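Long-range contact in phospho-furanose lactonase (Mycoplasma synoviae, PDB 3OVG), which hydrolyses the 1,4-lactone ring of phosphorylated sugar lactones such as D-xylono-1,4-lactone 5-phosphate, using two zinc ions per subunit: residues A174-L186 and R326-P338. Numbering follows the deposited sequence.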
loop_
_atom_site.group_PDB
_atom_site.type_symbol
_atom_site.label_atom_id
_atom_site.label_comp_id
_atom_site.label_asym_id
_atom_site.label_seq_id
_atom_site.Cartn_x
_atom_site.Cartn_y
_atom_site.Cartn_z
ATOM N N ALA A 174 -28.577 -11.326 -19.054
ATOM C CA ALA A 174 -28.051 -12.422 -19.867
ATOM C C ALA A 174 -29.181 -13.386 -20.258
ATOM O O ALA A 174 -29.310 -13.779 -21.405
ATOM C CB ALA A 174 -26.988 -13.152 -19.096
ATOM N N ALA A 175 -29.997 -13.775 -19.287
ATOM C CA ALA A 175 -31.089 -14.721 -19.544
ATOM C C ALA A 175 -32.060 -14.146 -20.572
ATOM O O ALA A 175 -32.473 -14.838 -21.503
ATOM C CB ALA A 175 -31.814 -15.104 -18.230
ATOM N N ARG A 176 -32.398 -12.871 -20.424
ATOM C CA ARG A 176 -33.378 -12.262 -21.344
ATOM C C ARG A 176 -32.851 -12.117 -22.792
ATOM O O ARG A 176 -33.562 -12.346 -23.770
ATOM C CB ARG A 176 -33.869 -10.919 -20.774
ATOM C CG ARG A 176 -34.799 -11.108 -19.542
ATOM C CD ARG A 176 -35.093 -9.819 -18.768
ATOM N NE ARG A 176 -35.876 -8.835 -19.516
ATOM C CZ ARG A 176 -36.539 -7.823 -18.948
ATOM N NH1 ARG A 176 -36.527 -7.680 -17.625
ATOM N NH2 ARG A 176 -37.230 -6.958 -19.694
ATOM N N THR A 177 -31.594 -11.731 -22.914
ATOM C CA THR A 177 -30.932 -11.618 -24.219
ATOM C C THR A 177 -30.821 -12.992 -24.855
ATOM O O THR A 177 -31.019 -13.159 -26.071
ATOM C CB THR A 177 -29.527 -11.011 -24.043
ATOM O OG1 THR A 177 -29.666 -9.736 -23.417
ATOM C CG2 THR A 177 -28.806 -10.801 -25.391
ATOM N N SER A 178 -30.507 -13.990 -24.041
ATOM C CA SER A 178 -30.335 -15.343 -24.566
ATOM C C SER A 178 -31.712 -15.877 -25.040
ATOM O O SER A 178 -31.869 -16.405 -26.138
ATOM C CB SER A 178 -29.731 -16.263 -23.495
ATOM O OG SER A 178 -29.716 -17.611 -23.942
ATOM N N ILE A 179 -32.721 -15.701 -24.217
ATOM C CA ILE A 179 -34.066 -16.112 -24.595
ATOM C C ILE A 179 -34.522 -15.413 -25.867
ATOM O O ILE A 179 -35.053 -16.049 -26.778
ATOM C CB ILE A 179 -35.030 -15.810 -23.458
ATOM C CG1 ILE A 179 -34.817 -16.842 -22.337
ATOM C CG2 ILE A 179 -36.503 -15.753 -23.967
ATOM C CD1 ILE A 179 -35.321 -16.338 -21.006
ATOM N N LEU A 180 -34.298 -14.106 -25.941
ATOM C CA LEU A 180 -34.776 -13.328 -27.073
ATOM C C LEU A 180 -34.024 -13.612 -28.381
ATOM O O LEU A 180 -34.639 -13.574 -29.455
ATOM C CB LEU A 180 -34.721 -11.827 -26.764
ATOM C CG LEU A 180 -35.662 -11.295 -25.679
ATOM C CD1 LEU A 180 -35.250 -9.841 -25.348
ATOM C CD2 LEU A 180 -37.164 -11.385 -26.093
ATOM N N THR A 181 -32.707 -13.873 -28.298
ATOM C CA THR A 181 -31.860 -13.987 -29.506
ATOM C C THR A 181 -31.462 -15.431 -29.803
ATOM O O THR A 181 -31.036 -15.747 -30.912
ATOM C CB THR A 181 -30.512 -13.196 -29.402
ATOM O OG1 THR A 181 -29.718 -13.728 -28.328
ATOM C CG2 THR A 181 -30.735 -11.715 -29.200
ATOM N N GLY A 182 -31.600 -16.290 -28.798
ATOM C CA GLY A 182 -31.139 -17.667 -28.880
ATOM C C GLY A 182 -29.669 -17.836 -28.519
ATOM O O GLY A 182 -29.153 -18.956 -28.593
ATOM N N CYS A 183 -28.981 -16.745 -28.135
ATOM C CA CYS A 183 -27.516 -16.836 -27.942
ATOM C C CYS A 183 -27.059 -17.626 -26.691
ATOM O O CYS A 183 -27.779 -17.710 -25.691
ATOM C CB CYS A 183 -26.878 -15.446 -27.937
ATOM S SG CYS A 183 -27.159 -14.484 -26.423
ATOM N N PRO A 184 -25.847 -18.203 -26.739
ATOM C CA PRO A 184 -25.276 -18.827 -25.545
ATOM C C PRO A 184 -24.916 -17.804 -24.465
ATOM O O PRO A 184 -24.925 -16.579 -24.700
ATOM C CB PRO A 184 -24.006 -19.526 -26.054
ATOM C CG PRO A 184 -23.833 -19.155 -27.485
ATOM C CD PRO A 184 -24.976 -18.293 -27.927
ATOM N N ILE A 185 -24.632 -18.333 -23.277
ATOM C CA ILE A 185 -24.342 -17.559 -22.080
ATOM C C ILE A 185 -23.083 -18.178 -21.505
ATOM O O ILE A 185 -22.965 -19.411 -21.464
ATOM C CB ILE A 185 -25.504 -17.716 -21.043
ATOM C CG1 ILE A 185 -26.806 -17.067 -21.554
ATOM C CG2 ILE A 185 -25.128 -17.175 -19.691
ATOM C CD1 ILE A 185 -28.004 -17.354 -20.690
ATOM N N LEU A 186 -22.125 -17.355 -21.094
ATOM C CA LEU A 186 -21.077 -17.860 -20.203
ATOM C C LEU A 186 -20.940 -16.963 -18.967
ATOM O O LEU A 186 -20.857 -15.724 -19.080
ATOM C CB LEU A 186 -19.739 -18.016 -20.929
ATOM C CG LEU A 186 -18.549 -18.538 -20.076
ATOM C CD1 LEU A 186 -17.571 -19.439 -20.869
ATOM C CD2 LEU A 186 -17.775 -17.383 -19.420
ATOM N N ARG A 326 -22.682 -28.125 -29.173
ATOM C CA ARG A 326 -23.960 -28.038 -28.472
ATOM C C ARG A 326 -24.181 -26.687 -27.795
ATOM O O ARG A 326 -25.155 -26.006 -28.071
ATOM C CB ARG A 326 -24.080 -29.151 -27.429
ATOM C CG ARG A 326 -25.325 -29.030 -26.586
ATOM C CD ARG A 326 -25.519 -30.238 -25.657
ATOM N NE ARG A 326 -24.492 -30.365 -24.615
ATOM C CZ ARG A 326 -24.368 -29.529 -23.586
ATOM N NH1 ARG A 326 -25.182 -28.484 -23.472
ATOM N NH2 ARG A 326 -23.415 -29.719 -22.673
ATOM N N VAL A 327 -23.274 -26.291 -26.914
ATOM C CA VAL A 327 -23.539 -25.153 -26.037
ATOM C C VAL A 327 -23.414 -23.787 -26.729
ATOM O O VAL A 327 -23.986 -22.815 -26.246
ATOM C CB VAL A 327 -22.673 -25.188 -24.771
ATOM C CG1 VAL A 327 -22.922 -26.470 -24.010
ATOM C CG2 VAL A 327 -21.171 -25.048 -25.117
ATOM N N LEU A 328 -22.706 -23.726 -27.861
ATOM C CA LEU A 328 -22.499 -22.465 -28.577
ATOM C C LEU A 328 -23.493 -22.250 -29.724
ATOM O O LEU A 328 -23.503 -21.183 -30.344
ATOM C CB LEU A 328 -21.062 -22.373 -29.119
ATOM C CG LEU A 328 -19.937 -22.326 -28.070
ATOM C CD1 LEU A 328 -18.593 -22.328 -28.820
ATOM C CD2 LEU A 328 -20.043 -21.053 -27.243
ATOM N N ALA A 329 -24.320 -23.259 -30.014
ATOM C CA ALA A 329 -25.298 -23.155 -31.103
ATOM C C ALA A 329 -26.421 -22.204 -30.699
ATOM O O ALA A 329 -26.875 -22.274 -29.568
ATOM C CB ALA A 329 -25.870 -24.552 -31.418
ATOM N N PHE A 330 -26.882 -21.320 -31.577
ATOM C CA PHE A 330 -28.049 -20.515 -31.210
ATOM C C PHE A 330 -29.302 -21.375 -31.042
ATOM O O PHE A 330 -29.518 -22.334 -31.796
ATOM C CB PHE A 330 -28.310 -19.416 -32.245
ATOM C CG PHE A 330 -27.556 -18.122 -31.959
ATOM C CD1 PHE A 330 -26.200 -18.145 -31.672
ATOM C CD2 PHE A 330 -28.210 -16.906 -31.974
ATOM C CE1 PHE A 330 -25.495 -16.974 -31.414
ATOM C CE2 PHE A 330 -27.512 -15.709 -31.732
ATOM C CZ PHE A 330 -26.168 -15.738 -31.450
ATOM N N ASP A 331 -30.138 -21.030 -30.067
ATOM C CA ASP A 331 -31.475 -21.623 -29.974
ATOM C C ASP A 331 -32.345 -20.846 -30.920
ATOM O O ASP A 331 -31.939 -19.768 -31.376
ATOM C CB ASP A 331 -32.067 -21.439 -28.577
ATOM C CG ASP A 331 -31.754 -22.580 -27.668
ATOM O OD1 ASP A 331 -31.073 -23.529 -28.127
ATOM O OD2 ASP A 331 -32.196 -22.526 -26.510
ATOM N N GLU A 332 -33.539 -21.376 -31.204
ATOM C CA GLU A 332 -34.565 -20.571 -31.834
ATOM C C GLU A 332 -34.948 -19.471 -30.840
ATOM O O GLU A 332 -34.939 -19.696 -29.623
ATOM C CB GLU A 332 -35.819 -21.389 -32.203
ATOM C CG GLU A 332 -35.628 -22.437 -33.341
ATOM C CD GLU A 332 -34.780 -21.925 -34.524
ATOM O OE1 GLU A 332 -35.247 -21.031 -35.300
ATOM O OE2 GLU A 332 -33.639 -22.439 -34.680
ATOM N N LYS A 333 -35.305 -18.311 -31.392
ATOM C CA LYS A 333 -35.784 -17.157 -30.642
ATOM C C LYS A 333 -37.097 -17.432 -29.917
ATOM O O LYS A 333 -37.950 -18.170 -30.408
ATOM C CB LYS A 333 -36.035 -15.996 -31.581
ATOM C CG LYS A 333 -34.845 -15.548 -32.345
ATOM C CD LYS A 333 -35.208 -14.178 -32.942
ATOM C CE LYS A 333 -34.237 -13.709 -33.989
ATOM N NZ LYS A 333 -34.481 -12.221 -34.209
ATOM N N ARG A 334 -37.237 -16.848 -28.731
ATOM C CA ARG A 334 -38.452 -16.950 -27.946
ATOM C C ARG A 334 -38.813 -15.563 -27.488
ATOM O O ARG A 334 -37.985 -14.659 -27.527
ATOM C CB ARG A 334 -38.232 -17.832 -26.716
ATOM C CG ARG A 334 -37.980 -19.282 -27.089
ATOM C CD ARG A 334 -37.951 -20.167 -25.847
ATOM N NE ARG A 334 -36.647 -20.205 -25.206
ATOM C CZ ARG A 334 -36.433 -20.037 -23.900
ATOM N NH1 ARG A 334 -37.438 -19.797 -23.065
ATOM N NH2 ARG A 334 -35.191 -20.103 -23.421
ATOM N N ASN A 335 -40.064 -15.396 -27.082
ATOM C CA ASN A 335 -40.485 -14.218 -26.340
ATOM C C ASN A 335 -40.166 -14.438 -24.875
ATOM O O ASN A 335 -40.223 -15.567 -24.370
ATOM C CB ASN A 335 -41.987 -14.024 -26.473
ATOM C CG ASN A 335 -42.416 -13.756 -27.897
ATOM O OD1 ASN A 335 -42.013 -12.759 -28.504
ATOM N ND2 ASN A 335 -43.254 -14.643 -28.438
ATOM N N PHE A 336 -39.822 -13.370 -24.184
ATOM C CA PHE A 336 -39.531 -13.471 -22.769
ATOM C C PHE A 336 -40.845 -13.423 -22.001
ATOM O O PHE A 336 -41.598 -12.457 -22.136
ATOM C CB PHE A 336 -38.654 -12.304 -22.318
ATOM C CG PHE A 336 -38.504 -12.222 -20.826
ATOM C CD1 PHE A 336 -37.846 -13.228 -20.129
ATOM C CD2 PHE A 336 -39.035 -11.163 -20.119
ATOM C CE1 PHE A 336 -37.723 -13.174 -18.768
ATOM C CE2 PHE A 336 -38.893 -11.096 -18.745
ATOM C CZ PHE A 336 -38.246 -12.107 -18.072
ATOM N N ASP A 337 -41.114 -14.432 -21.185
ATOM C CA ASP A 337 -42.385 -14.469 -20.463
ATOM C C ASP A 337 -42.195 -14.300 -18.941
ATOM O O ASP A 337 -41.818 -15.246 -18.246
ATOM C CB ASP A 337 -43.101 -15.779 -20.791
ATOM C CG ASP A 337 -44.496 -15.876 -20.176
ATOM O OD1 ASP A 337 -44.931 -14.940 -19.440
ATOM O OD2 ASP A 337 -45.153 -16.924 -20.437
ATOM N N PRO A 338 -42.443 -13.088 -18.424
ATOM C CA PRO A 338 -42.332 -12.789 -16.982
ATOM C C PRO A 338 -43.031 -13.813 -16.095
ATOM O O PRO A 338 -42.517 -14.081 -15.011
ATOM C CB PRO A 338 -43.031 -11.441 -16.833
ATOM C CG PRO A 338 -42.900 -10.797 -18.170
ATOM C CD PRO A 338 -42.895 -11.921 -19.202
HETATM O O HOH W 1 -34.240 -18.448 -27.241
HETATM O O HOH W 2 -36.994 -12.809 -29.671
HETATM O O HOH W 3 -31.729 -17.754 -33.012
#
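At the C-terminal end of helix 165-181, where the chain turns into barrel strand 185-190, the extended segment that follows helix 313-327 runs across the turn, and both direct hydrogen bonds join backbone atoms. D331 N donates to G182 O (2.7 Å, 164° at the hydrogen), and R334 N donates to I179 O (3.0 Å). One water donates to L180 O and R334 O and another to T181 O and D331 O; a third lies within bonding distance of I179 O and E332 O. G182, with positive phi, brings its CA to 3.4 Å from D331 O, a CA-H...O contact with no side chain in the way. T181 OG1 accepts from C183 N, an ST turn that carries the chain past the helix end, while C183 lies over the F330 ring, its CA 3.8 Å from the centroid and almost on the ring normal. P184 CD meets the same ring obliquely, the two side chains crossing at about a right angle. In the TIM-barrel fold of the phosphotriesterase family this helix-to-strand connection lies at the N-terminal end of the barrel strands, opposite the zinc site. Farther along, F336 CG lies anti to the backbone N (chi1 170°), placing one ring face against R176, whose CG sits over its centre and whose guanidinium, paired with E172, lies near CE2, 6° from parallel. I179 CD1 reaches that ring's edge, and I179 CG2 covers one face of the R334 guanidinium, whose NH2 is hydrogen-bonded to G206 O.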